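Local coordinates for protein alpha-fucosidase (Bifidobacterium bifidum, PDB 2EAB) that acts as a 1,2-alpha-L-fucosidase whose catalytic region, the part held in this chain, probably releases alpha-1,2-linked L-fucose by hydrolysis, at residues 158-163 against 379-384; 185-190 against 324-329; 547-550 against 555-558; 613-616 against 622-625; 785-790 against 879-884. All coordinates share one frame; numbering follows the deposited sequence.

In the fold
Contacts 1 and 2 form one cluster, their centres 13 Å apart, where the N-terminal beta region meets helices 316-331 and 365-386. Along the chain contact 2 is nested inside the loop closed by contact 1, and His327 touches Leu162 and Tyr381, so both belong to a single interdomain seam. Contacts 3 and 4 follow in series within the helical catalytic part, on the opposite side of the chain's centre; their centres are 12 Å apart, and Leu558 packs on Trp615. Contact 5 comes last, in the C-terminal beta region, with its centre 34 Å or more from every other. The five thus sample one interdomain seam, one peripheral patch of the catalytic part and one packing of two sheets near the C-terminal end.

Contact 1 of 5, residues 158-163 against 379-384; sequences RDLNLS and GRYLTI
Tyr381 of helix 365-386 packs against Leu160 and Leu162, at the end of strand 156-161, and joins the helical catalytic part, an (alpha/alpha)6 barrel in this family, to the N-terminal antiparallel beta region. The interaction over the ring is CH-pi: Leu162 CD2 stands 3.8 Å from the centroid of the Tyr381 ring, only 17° off its normal. The two side chains cross at about a right angle, and it is the CD2 methyl that lies over the face, nearest Tyr381 CG. Apolar contact continues at the hydroxyl end, where Leu160 comes from the opposite direction and sets both its methyls on the same side of the ring, CD2 lying 3.8 Å from Tyr381 CE2. Tyr381 reaches this far because its CG is anti to the backbone N (chi1 172°), which sends the ring off the helix toward the strand. The polar part is met outside the pair: Tyr381 OH is hydrogen-bonded to Pro53 O of strand 52-55, at the edge of the seven-stranded antiparallel sheet. An alanine in place of Tyr381 would remove the ring, and is likely to open a gap beside both leucines and leave Pro53 O without that partner. At the hydroxyl itself, Leu160 CD1 lies 3.4 Å from Tyr381 OH.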
# COMPACT_ATOMS: atom_id res chain seq x y z
N ARG A 158 -15.58 13.80 19.54
CA ARG A 158 -15.55 12.66 18.63
C ARG A 158 -14.13 12.13 18.58
O ARG A 158 -13.17 12.89 18.66
CB ARG A 158 -16.07 13.02 17.23
CG ARG A 158 -15.20 13.99 16.44
CD ARG A 158 -15.89 14.44 15.18
NE ARG A 158 -15.07 15.35 14.40
CZ ARG A 158 -14.35 15.00 13.33
NH1 ARG A 158 -14.35 13.75 12.88
NH2 ARG A 158 -13.64 15.92 12.70
N ASP A 159 -14.01 10.81 18.49
CA ASP A 159 -12.69 10.20 18.46
C ASP A 159 -12.64 8.96 17.60
O ASP A 159 -13.67 8.38 17.23
CB ASP A 159 -12.19 9.90 19.89
CG ASP A 159 -12.93 8.75 20.54
OD1 ASP A 159 -12.82 7.61 20.04
OD2 ASP A 159 -13.61 8.99 21.55
N LEU A 160 -11.42 8.57 17.27
CA LEU A 160 -11.13 7.29 16.66
C LEU A 160 -10.13 6.59 17.55
O LEU A 160 -9.01 7.07 17.73
CB LEU A 160 -10.58 7.46 15.24
CG LEU A 160 -10.36 6.18 14.43
CD1 LEU A 160 -11.68 5.47 14.15
CD2 LEU A 160 -9.65 6.50 13.12
N ASN A 161 -10.57 5.49 18.14
CA ASN A 161 -9.73 4.70 19.02
C ASN A 161 -9.00 3.67 18.16
O ASN A 161 -9.56 2.64 17.78
CB ASN A 161 -10.57 4.02 20.10
CG ASN A 161 -9.73 3.33 21.15
OD1 ASN A 161 -8.61 2.90 20.89
ND2 ASN A 161 -10.28 3.23 22.36
N LEU A 162 -7.73 3.97 17.86
CA LEU A 162 -6.93 3.11 17.00
C LEU A 162 -6.65 1.77 17.66
O LEU A 162 -6.48 0.76 16.98
CB LEU A 162 -5.61 3.78 16.62
CG LEU A 162 -5.62 5.17 15.99
CD1 LEU A 162 -4.20 5.56 15.61
CD2 LEU A 162 -6.53 5.22 14.76
N SER A 163 -6.60 1.76 18.99
CA SER A 163 -6.28 0.56 19.76
C SER A 163 -7.42 -0.46 19.77
O SER A 163 -7.18 -1.67 19.74
CB SER A 163 -5.91 0.92 21.19
OG SER A 163 -4.83 1.84 21.22
N GLY A 379 -0.92 4.38 10.03
CA GLY A 379 -0.61 3.58 8.86
C GLY A 379 -0.85 2.11 9.11
O GLY A 379 -1.29 1.38 8.22
N ARG A 380 -0.56 1.66 10.33
CA ARG A 380 -0.86 0.29 10.72
C ARG A 380 -2.37 0.10 10.83
O ARG A 380 -2.93 -0.83 10.26
CB ARG A 380 -0.15 -0.08 12.02
CG ARG A 380 1.38 -0.05 11.90
CD ARG A 380 2.09 -0.63 13.11
NE ARG A 380 1.93 -2.07 13.21
CZ ARG A 380 1.08 -2.69 14.03
NH1 ARG A 380 0.30 -1.99 14.85
NH2 ARG A 380 1.03 -4.01 14.05
N TYR A 381 -3.03 1.01 11.55
CA TYR A 381 -4.48 0.99 11.69
C TYR A 381 -5.19 0.90 10.33
O TYR A 381 -6.11 0.10 10.16
CB TYR A 381 -4.94 2.24 12.45
CG TYR A 381 -6.44 2.39 12.47
CD1 TYR A 381 -7.21 1.75 13.43
CD2 TYR A 381 -7.10 3.15 11.50
CE1 TYR A 381 -8.59 1.86 13.43
CE2 TYR A 381 -8.48 3.26 11.49
CZ TYR A 381 -9.22 2.62 12.46
OH TYR A 381 -10.58 2.73 12.45
N LEU A 382 -4.75 1.72 9.38
CA LEU A 382 -5.40 1.82 8.08
C LEU A 382 -5.22 0.55 7.26
O LEU A 382 -6.06 0.24 6.42
CB LEU A 382 -4.92 3.05 7.31
CG LEU A 382 -5.37 4.40 7.87
CD1 LEU A 382 -4.61 5.52 7.17
CD2 LEU A 382 -6.89 4.61 7.74
N THR A 383 -4.12 -0.17 7.51
CA THR A 383 -3.93 -1.48 6.89
C THR A 383 -4.99 -2.46 7.40
O THR A 383 -5.63 -3.16 6.62
CB THR A 383 -2.52 -2.06 7.16
OG1 THR A 383 -1.52 -1.12 6.77
CG2 THR A 383 -2.31 -3.34 6.38
N ILE A 384 -5.15 -2.52 8.73
CA ILE A 384 -6.17 -3.38 9.33
C ILE A 384 -7.57 -3.05 8.79
O ILE A 384 -8.35 -3.95 8.50
CB ILE A 384 -6.14 -3.29 10.88
CG1 ILE A 384 -4.74 -3.62 11.41
CG2 ILE A 384 -7.21 -4.20 11.50
CD1 ILE A 384 -4.54 -3.27 12.88

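Contact 2 of 5, residues 185-190 against 324-329; sequences SNPDNV and IDDHSA
Pro187 and Asp326 mark the closest backbone approach, CA to CA 7.3 Å, between a tight hairpin turn and helix 316-331. The turn links strands 176-185 and 190-197: Asn189 N bonds to Asn186 O, Asn189 takes positive phi (52°), and Asn189 with Val190 faces Ser185 in a G1 beta bulge. Ser185 OG accepts from Asp188 N at 3.0 Å, an ST motif that braces the bend. The Asp326 side chain crosses the proline ring at a slant, its CG anti to the backbone N (chi1 170°), which carries the carboxylate out to Pro187. Pro187 CG is 3.6 Å from Asp326 CB, and Pro187 CD sits at the same distance from Asp326 OD2, which also has Asn186 CB 3.7 Å away. Water 1 joins the segments, donating to Asn186 OD1 (2.7 Å) and to Asp326 OD1 (2.9 Å). Beyond the segments, Asp326 OD2 forms a salt bridge with Arg388, and Asn186 ND2 donates to Asn56 O and Asn390 OD1; the Asn186 side chain is about 9 Å from the bound calcium ion, nearest atoms. With water at OD1 and Arg388 at OD2, the carboxylate is probably ionised; packing on Pro187 and Asn186 and the water carry the contact.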
# COMPACT_ATOMS: atom_id res chain seq x y z
N SER A 185 -16.63 -5.28 12.21
CA SER A 185 -16.03 -6.52 12.65
C SER A 185 -15.61 -7.38 11.47
O SER A 185 -16.40 -7.62 10.55
CB SER A 185 -17.03 -7.29 13.51
OG SER A 185 -16.56 -8.60 13.73
N ASN A 186 -14.37 -7.86 11.50
CA ASN A 186 -13.94 -8.86 10.55
C ASN A 186 -14.51 -10.26 10.89
O ASN A 186 -15.11 -10.89 10.02
CB ASN A 186 -12.42 -8.87 10.37
CG ASN A 186 -11.97 -9.73 9.21
OD1 ASN A 186 -11.66 -10.91 9.39
ND2 ASN A 186 -11.97 -9.17 8.00
N PRO A 187 -14.37 -10.73 12.15
CA PRO A 187 -14.92 -12.05 12.49
C PRO A 187 -16.41 -12.24 12.17
O PRO A 187 -16.80 -13.31 11.72
CB PRO A 187 -14.70 -12.16 14.00
CG PRO A 187 -13.55 -11.29 14.27
CD PRO A 187 -13.68 -10.13 13.31
N ASP A 188 -17.22 -11.21 12.41
CA ASP A 188 -18.66 -11.31 12.18
C ASP A 188 -19.12 -10.58 10.92
O ASP A 188 -20.32 -10.53 10.63
CB ASP A 188 -19.43 -10.87 13.43
CG ASP A 188 -19.34 -11.91 14.54
OD1 ASP A 188 -19.76 -13.06 14.31
OD2 ASP A 188 -18.82 -11.58 15.63
N ASN A 189 -18.15 -10.04 10.18
CA ASN A 189 -18.39 -9.47 8.86
C ASN A 189 -19.52 -8.44 8.82
O ASN A 189 -20.37 -8.46 7.93
CB ASN A 189 -18.63 -10.58 7.83
CG ASN A 189 -18.46 -10.09 6.42
OD1 ASN A 189 -17.70 -9.15 6.18
ND2 ASN A 189 -19.17 -10.70 5.48
N VAL A 190 -19.51 -7.54 9.79
CA VAL A 190 -20.66 -6.68 10.02
C VAL A 190 -20.24 -5.35 10.62
O VAL A 190 -19.28 -5.29 11.40
CB VAL A 190 -21.73 -7.39 10.91
CG1 VAL A 190 -21.22 -7.59 12.35
CG2 VAL A 190 -23.07 -6.66 10.89
N ILE A 324 -12.95 -6.45 19.03
CA ILE A 324 -11.82 -5.80 19.69
C ILE A 324 -10.66 -6.79 19.86
O ILE A 324 -9.51 -6.42 19.63
CB ILE A 324 -12.23 -5.11 21.01
CG1 ILE A 324 -13.15 -3.92 20.72
CG2 ILE A 324 -10.99 -4.67 21.80
CD1 ILE A 324 -13.75 -3.26 21.95
N ASP A 325 -10.97 -8.03 20.21
CA ASP A 325 -9.95 -9.08 20.31
C ASP A 325 -9.20 -9.25 18.98
O ASP A 325 -7.97 -9.31 18.96
CB ASP A 325 -10.57 -10.42 20.72
CG ASP A 325 -11.02 -10.46 22.18
OD1 ASP A 325 -10.72 -9.52 22.94
OD2 ASP A 325 -11.68 -11.45 22.56
N ASP A 326 -9.96 -9.30 17.89
CA ASP A 326 -9.41 -9.48 16.54
C ASP A 326 -8.55 -8.29 16.10
O ASP A 326 -7.43 -8.47 15.63
CB ASP A 326 -10.57 -9.70 15.57
CG ASP A 326 -10.14 -9.65 14.12
OD1 ASP A 326 -9.52 -10.62 13.64
OD2 ASP A 326 -10.45 -8.64 13.45
N HIS A 327 -9.09 -7.09 16.26
CA HIS A 327 -8.40 -5.87 15.87
C HIS A 327 -7.13 -5.67 16.69
O HIS A 327 -6.05 -5.43 16.14
CB HIS A 327 -9.31 -4.66 16.04
CG HIS A 327 -8.65 -3.37 15.65
ND1 HIS A 327 -7.94 -2.59 16.54
CD2 HIS A 327 -8.56 -2.76 14.45
CE1 HIS A 327 -7.45 -1.55 15.90
NE2 HIS A 327 -7.81 -1.62 14.64
N SER A 328 -7.27 -5.77 18.01
CA SER A 328 -6.14 -5.51 18.91
C SER A 328 -5.04 -6.57 18.79
O SER A 328 -3.87 -6.26 19.02
CB SER A 328 -6.60 -5.35 20.36
OG SER A 328 -7.11 -6.56 20.88
N ALA A 329 -5.40 -7.80 18.43
CA ALA A 329 -4.40 -8.85 18.22
C ALA A 329 -3.36 -8.43 17.20
O ALA A 329 -2.17 -8.72 17.36
CB ALA A 329 -5.07 -10.15 17.80
O HOH W 1 -11.07 -12.19 11.71

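Contact 3 of 5, residues 547-550 against 555-558; sequences LHKA and GDRL
Ala550 N donates to Arg557 O at 3.0 Å in an almost straight bond, 171° at the hydrogen, which ties the two arms of a beta hairpin together just before its turn. A second polar link is ionic: Lys549 NZ lies 3.5 Å from Asp556 OD1, a long salt bridge. The lysine chain is extended until its last torsion (chi4 57°), where a bend brings NZ toward Asp556 OD1. Water 2 accepts from Lys549 NZ at 3.0 Å and also lies 2.7 Å from Gly555 O and 2.8 Å from Ala550 O; as further acceptors are near, its protons are probably shared. Next to these bonds, Lys549 and Leu558 form an antiparallel non-hydrogen-bonded pair, their CA atoms 4.5 Å apart, and Leu558 CA approaches His548 O to 3.2 Å in a CA-H...O contact. This pairs strand 548-549 with strand 558-565 in a three-stranded antiparallel sheet. On the buried side Leu547 and Leu558 cross at about a right angle and meet through their CD1 methyls, while Leu558 CD2 packs 3.5 Å from His548 O. Arg557 turns away from the other arm to a hydrogen bond from NH1 to Ser554 O, a salt bridge with Glu643 and a cation-pi contact with Tyr654. The straight backbone bond probably does most to set the pairing, whereas the ion pair, at an exposed aspartate and backed by water, probably adds only modestly.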
# COMPACT_ATOMS: atom_id res chain seq x y z
N LEU A 547 13.69 -8.71 -22.93
CA LEU A 547 15.09 -8.29 -22.94
C LEU A 547 15.71 -8.35 -24.32
O LEU A 547 15.39 -9.24 -25.12
CB LEU A 547 15.92 -9.15 -21.98
CG LEU A 547 15.55 -9.06 -20.49
CD1 LEU A 547 16.44 -9.97 -19.66
CD2 LEU A 547 15.63 -7.62 -20.00
N HIS A 548 16.60 -7.40 -24.61
CA HIS A 548 17.40 -7.47 -25.83
C HIS A 548 18.80 -6.94 -25.56
O HIS A 548 19.03 -6.28 -24.55
CB HIS A 548 16.70 -6.76 -27.02
CG HIS A 548 16.89 -5.27 -27.08
ND1 HIS A 548 16.71 -4.56 -28.24
CD2 HIS A 548 17.23 -4.36 -26.13
CE1 HIS A 548 16.94 -3.28 -28.02
NE2 HIS A 548 17.25 -3.13 -26.75
N LYS A 549 19.73 -7.27 -26.45
CA LYS A 549 21.05 -6.65 -26.42
C LYS A 549 20.89 -5.20 -26.86
O LYS A 549 20.34 -4.93 -27.93
CB LYS A 549 22.02 -7.39 -27.34
CG LYS A 549 23.36 -6.68 -27.50
CD LYS A 549 24.34 -7.49 -28.33
CE LYS A 549 25.65 -6.73 -28.53
NZ LYS A 549 26.32 -6.35 -27.24
N ALA A 550 21.36 -4.28 -26.02
CA ALA A 550 21.26 -2.86 -26.30
C ALA A 550 21.99 -2.47 -27.57
O ALA A 550 23.00 -3.09 -27.94
CB ALA A 550 21.79 -2.05 -25.14
N GLY A 555 25.32 1.15 -24.43
CA GLY A 555 26.54 0.42 -24.12
C GLY A 555 26.42 -1.08 -24.32
O GLY A 555 25.64 -1.55 -25.14
N ASP A 556 27.21 -1.82 -23.55
CA ASP A 556 27.30 -3.26 -23.66
C ASP A 556 26.54 -3.92 -22.52
O ASP A 556 27.08 -4.11 -21.43
CB ASP A 556 28.77 -3.70 -23.67
CG ASP A 556 28.96 -5.17 -24.03
OD1 ASP A 556 27.95 -5.91 -24.18
OD2 ASP A 556 30.12 -5.59 -24.17
N ARG A 557 25.28 -4.25 -22.77
CA ARG A 557 24.40 -4.81 -21.74
C ARG A 557 23.11 -5.29 -22.37
O ARG A 557 22.77 -4.88 -23.48
CB ARG A 557 24.07 -3.76 -20.66
CG ARG A 557 23.62 -2.40 -21.21
CD ARG A 557 22.94 -1.53 -20.16
NE ARG A 557 23.74 -1.29 -18.96
CZ ARG A 557 24.71 -0.39 -18.85
NH1 ARG A 557 25.05 0.36 -19.90
NH2 ARG A 557 25.36 -0.25 -17.71
N LEU A 558 22.39 -6.15 -21.67
CA LEU A 558 20.97 -6.35 -21.95
C LEU A 558 20.20 -5.17 -21.38
O LEU A 558 20.52 -4.69 -20.30
CB LEU A 558 20.44 -7.64 -21.32
CG LEU A 558 20.93 -8.98 -21.86
CD1 LEU A 558 20.31 -10.10 -21.04
CD2 LEU A 558 20.60 -9.15 -23.34
O HOH W 2 24.87 -3.96 -26.04

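Contact 4 of 5, residues 613-616 against 622-625; sequences DNWA and NFTD
Phe623 turns its ring edge toward the face of Trp615 in an offset edge-to-face pair. The centroid of the Phe623 ring is 5.4 Å from that of the five-membered indole ring, the planes stand at 83°, and Phe623 CE1 comes within 3.7 Å of Trp615 CD1. The edge of the phenyl also receives two backbone oxygens near its plane: Trp615 O is 3.5 Å from Phe623 CE1, and Ala616 O is 3.6 Å from Phe623 CD1. Such placement sets the slightly positive ring hydrogens against carbonyl oxygen. The phenyl arrives there with CG anti to its own carbonyl carbon (chi1 -67°), and the two side chains then run side by side in the same direction. The same Ala616 O also takes backbone donors. Thr624 N bonds to it at 3.1 Å with an angle of 164° at the hydrogen, and Phe623 CA adds a CA-H...O contact. Water 3 donates to Ala616 O at 2.8 Å and to Asn614 O, and accepts from Asp625 N at 3.0 Å, so it bridges the two segments. Arg630 joins in through a cation-pi contact with Phe623 and hydrogen bonds to Asn614 O and Asp625 O. The pair lies in the loop between helices 577-596 and 632-639, where Trp615 packs on Cys634, Ala635 and Leu638 of the second helix and its NE1 bonds to Val543 O of helix 525-546.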
# COMPACT_ATOMS: atom_id res chain seq x y z
N ASP A 613 24.94 -11.41 -26.63
CA ASP A 613 24.79 -12.03 -27.94
C ASP A 613 23.90 -13.28 -27.90
O ASP A 613 23.37 -13.69 -28.94
CB ASP A 613 26.15 -12.40 -28.54
CG ASP A 613 26.95 -11.18 -28.99
OD1 ASP A 613 26.35 -10.10 -29.19
OD2 ASP A 613 28.18 -11.31 -29.16
N ASN A 614 23.74 -13.88 -26.72
CA ASN A 614 22.90 -15.06 -26.54
C ASN A 614 21.41 -14.78 -26.78
O ASN A 614 20.62 -15.72 -26.87
CB ASN A 614 23.08 -15.66 -25.14
CG ASN A 614 24.50 -16.14 -24.88
OD1 ASN A 614 25.35 -16.16 -25.78
ND2 ASN A 614 24.77 -16.53 -23.64
N TRP A 615 21.05 -13.50 -26.86
CA TRP A 615 19.66 -13.10 -27.06
C TRP A 615 19.28 -12.84 -28.52
O TRP A 615 18.18 -12.37 -28.81
CB TRP A 615 19.31 -11.89 -26.17
CG TRP A 615 18.80 -12.33 -24.83
CD1 TRP A 615 17.49 -12.35 -24.43
CD2 TRP A 615 19.57 -12.83 -23.73
NE1 TRP A 615 17.40 -12.83 -23.14
CE2 TRP A 615 18.66 -13.13 -22.69
CE3 TRP A 615 20.94 -13.04 -23.52
CZ2 TRP A 615 19.08 -13.64 -21.46
CZ3 TRP A 615 21.36 -13.55 -22.29
CH2 TRP A 615 20.43 -13.84 -21.27
N ALA A 616 20.18 -13.19 -29.44
CA ALA A 616 19.96 -12.96 -30.87
C ALA A 616 18.68 -13.64 -31.34
O ALA A 616 18.44 -14.81 -31.02
CB ALA A 616 21.16 -13.43 -31.68
N ASN A 622 12.11 -15.23 -32.78
CA ASN A 622 12.58 -16.43 -32.10
C ASN A 622 14.10 -16.47 -32.01
O ASN A 622 14.79 -16.00 -32.92
CB ASN A 622 12.06 -17.69 -32.80
CG ASN A 622 10.55 -17.78 -32.80
OD1 ASN A 622 9.92 -17.93 -33.85
ND2 ASN A 622 9.94 -17.69 -31.61
N PHE A 623 14.61 -17.03 -30.91
CA PHE A 623 16.06 -17.14 -30.72
C PHE A 623 16.70 -17.99 -31.81
O PHE A 623 16.18 -19.05 -32.17
CB PHE A 623 16.39 -17.72 -29.34
CG PHE A 623 16.01 -16.81 -28.21
CD1 PHE A 623 16.64 -15.58 -28.05
CD2 PHE A 623 15.04 -17.19 -27.29
CE1 PHE A 623 16.29 -14.74 -26.99
CE2 PHE A 623 14.69 -16.36 -26.23
CZ PHE A 623 15.31 -15.13 -26.08
N THR A 624 17.82 -17.51 -32.33
CA THR A 624 18.52 -18.22 -33.40
C THR A 624 19.41 -19.34 -32.86
O THR A 624 19.73 -20.29 -33.58
CB THR A 624 19.32 -17.26 -34.31
OG1 THR A 624 20.17 -16.43 -33.52
CG2 THR A 624 18.37 -16.38 -35.12
N ASP A 625 19.81 -19.22 -31.59
CA ASP A 625 20.54 -20.29 -30.91
C ASP A 625 19.69 -20.85 -29.77
O ASP A 625 19.53 -20.21 -28.73
CB ASP A 625 21.89 -19.80 -30.40
CG ASP A 625 22.78 -20.93 -29.86
OD1 ASP A 625 22.29 -22.06 -29.69
OD2 ASP A 625 23.97 -20.66 -29.62
O HOH W 3 19.99 -16.82 -29.85

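Contact 5 of 5, residues 785-790 against 879-884; sequences STFTDT and ASLLVF
Leu881 sits over one face of the Phe787 ring, its CG 3.6 Å from the ring centroid and only 6° off the normal, a centred CH-pi contact. The two methyls straddle that central position: Leu881 CD1 is 3.6 Å from Phe787 CG, near the root of the ring, while Leu881 CD2 is 3.7 Å from Phe787 CD1. The side chains slide past each other in opposite directions, so the leucine branch follows the ring face from the tip toward the root. Phe787 extends across with CG anti to the backbone N (chi1 -175°), which bridges backbones whose nearest CA atoms, in Phe787 and Leu881, are 8.5 Å apart. This is packing between two sheets and not strand pairing: strand 786-788 forms a hairpin with strand 794-796, and strand 880-884 lies in the five-stranded mixed sheet of the C-terminal beta region. Tyr795, across the hairpin, touches both Phe787 and Leu881 and helps to fill the same core. A serine in place of Phe787 would take away the ring, and is likely to open a gap over Leu881 and leave the two sheets less firmly packed here. At the ring edge Ala879 O lies 3.2 Å from Phe787 CZ, near the ring plane, where it meets the rim hydrogens. The methyl of that alanine flanks the rim, with Ala879 CB 4.1 Å from Phe787 CE1.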
# COMPACT_ATOMS: atom_id res chain seq x y z
N SER A 785 19.92 -5.71 3.30
CA SER A 785 21.25 -5.65 2.72
C SER A 785 22.04 -6.94 2.91
O SER A 785 21.60 -7.85 3.61
CB SER A 785 22.02 -4.44 3.24
OG SER A 785 23.16 -4.21 2.43
N THR A 786 23.19 -7.00 2.25
CA THR A 786 24.13 -8.11 2.37
C THR A 786 25.48 -7.56 2.81
O THR A 786 26.01 -6.62 2.21
CB THR A 786 24.26 -8.87 1.04
OG1 THR A 786 23.01 -9.50 0.74
CG2 THR A 786 25.35 -9.94 1.11
N PHE A 787 26.00 -8.14 3.88
CA PHE A 787 27.28 -7.77 4.49
C PHE A 787 28.35 -8.73 3.98
O PHE A 787 28.10 -9.93 3.84
CB PHE A 787 27.13 -7.92 6.01
CG PHE A 787 28.31 -7.47 6.83
CD1 PHE A 787 28.34 -6.19 7.38
CD2 PHE A 787 29.35 -8.35 7.13
CE1 PHE A 787 29.40 -5.79 8.18
CE2 PHE A 787 30.41 -7.95 7.93
CZ PHE A 787 30.44 -6.67 8.46
N THR A 788 29.53 -8.19 3.70
CA THR A 788 30.66 -9.02 3.30
C THR A 788 31.82 -8.75 4.24
O THR A 788 32.34 -7.63 4.28
CB THR A 788 31.10 -8.74 1.85
OG1 THR A 788 29.98 -8.90 0.98
CG2 THR A 788 32.20 -9.71 1.42
N ASP A 789 32.23 -9.76 5.01
CA ASP A 789 33.37 -9.55 5.90
C ASP A 789 34.68 -9.58 5.12
O ASP A 789 34.69 -9.87 3.93
CB ASP A 789 33.35 -10.49 7.13
CG ASP A 789 33.67 -11.94 6.81
OD1 ASP A 789 34.30 -12.24 5.77
OD2 ASP A 789 33.29 -12.80 7.63
N THR A 790 35.79 -9.23 5.77
CA THR A 790 37.06 -9.12 5.04
C THR A 790 37.59 -10.46 4.53
O THR A 790 38.45 -10.49 3.64
CB THR A 790 38.15 -8.41 5.86
OG1 THR A 790 38.36 -9.13 7.08
CG2 THR A 790 37.77 -6.98 6.18
N ALA A 879 32.82 -1.97 9.98
CA ALA A 879 31.48 -2.30 10.48
C ALA A 879 31.48 -3.77 10.90
O ALA A 879 32.11 -4.60 10.25
CB ALA A 879 30.42 -2.05 9.42
N SER A 880 30.78 -4.07 11.99
CA SER A 880 30.74 -5.42 12.54
C SER A 880 29.33 -5.99 12.68
O SER A 880 28.36 -5.24 12.89
CB SER A 880 31.44 -5.48 13.90
OG SER A 880 32.84 -5.32 13.76
N LEU A 881 29.23 -7.31 12.57
CA LEU A 881 28.02 -8.05 12.92
C LEU A 881 28.31 -9.03 14.05
O LEU A 881 29.43 -9.56 14.16
CB LEU A 881 27.49 -8.86 11.74
CG LEU A 881 27.29 -8.24 10.36
CD1 LEU A 881 26.72 -9.30 9.45
CD2 LEU A 881 26.38 -7.04 10.41
N LEU A 882 27.30 -9.27 14.87
CA LEU A 882 27.25 -10.42 15.76
C LEU A 882 26.53 -11.54 15.03
O LEU A 882 25.41 -11.35 14.54
CB LEU A 882 26.48 -10.07 17.03
CG LEU A 882 27.21 -9.18 18.04
CD1 LEU A 882 26.22 -8.50 18.96
CD2 LEU A 882 28.23 -10.00 18.84
N VAL A 883 27.17 -12.70 14.95
CA VAL A 883 26.63 -13.84 14.22
C VAL A 883 26.45 -15.00 15.18
O VAL A 883 27.40 -15.43 15.84
CB VAL A 883 27.54 -14.25 13.04
CG1 VAL A 883 26.98 -15.46 12.31
CG2 VAL A 883 27.74 -13.08 12.08
N PHE A 884 25.23 -15.53 15.25
CA PHE A 884 24.93 -16.62 16.17
C PHE A 884 23.80 -17.50 15.69
O PHE A 884 22.93 -17.05 14.94
CB PHE A 884 24.68 -16.12 17.61
CG PHE A 884 23.62 -15.04 17.72
CD1 PHE A 884 22.33 -15.36 18.15
CD2 PHE A 884 23.92 -13.71 17.45
CE1 PHE A 884 21.36 -14.36 18.28
CE2 PHE A 884 22.95 -12.71 17.57
CZ PHE A 884 21.68 -13.04 17.99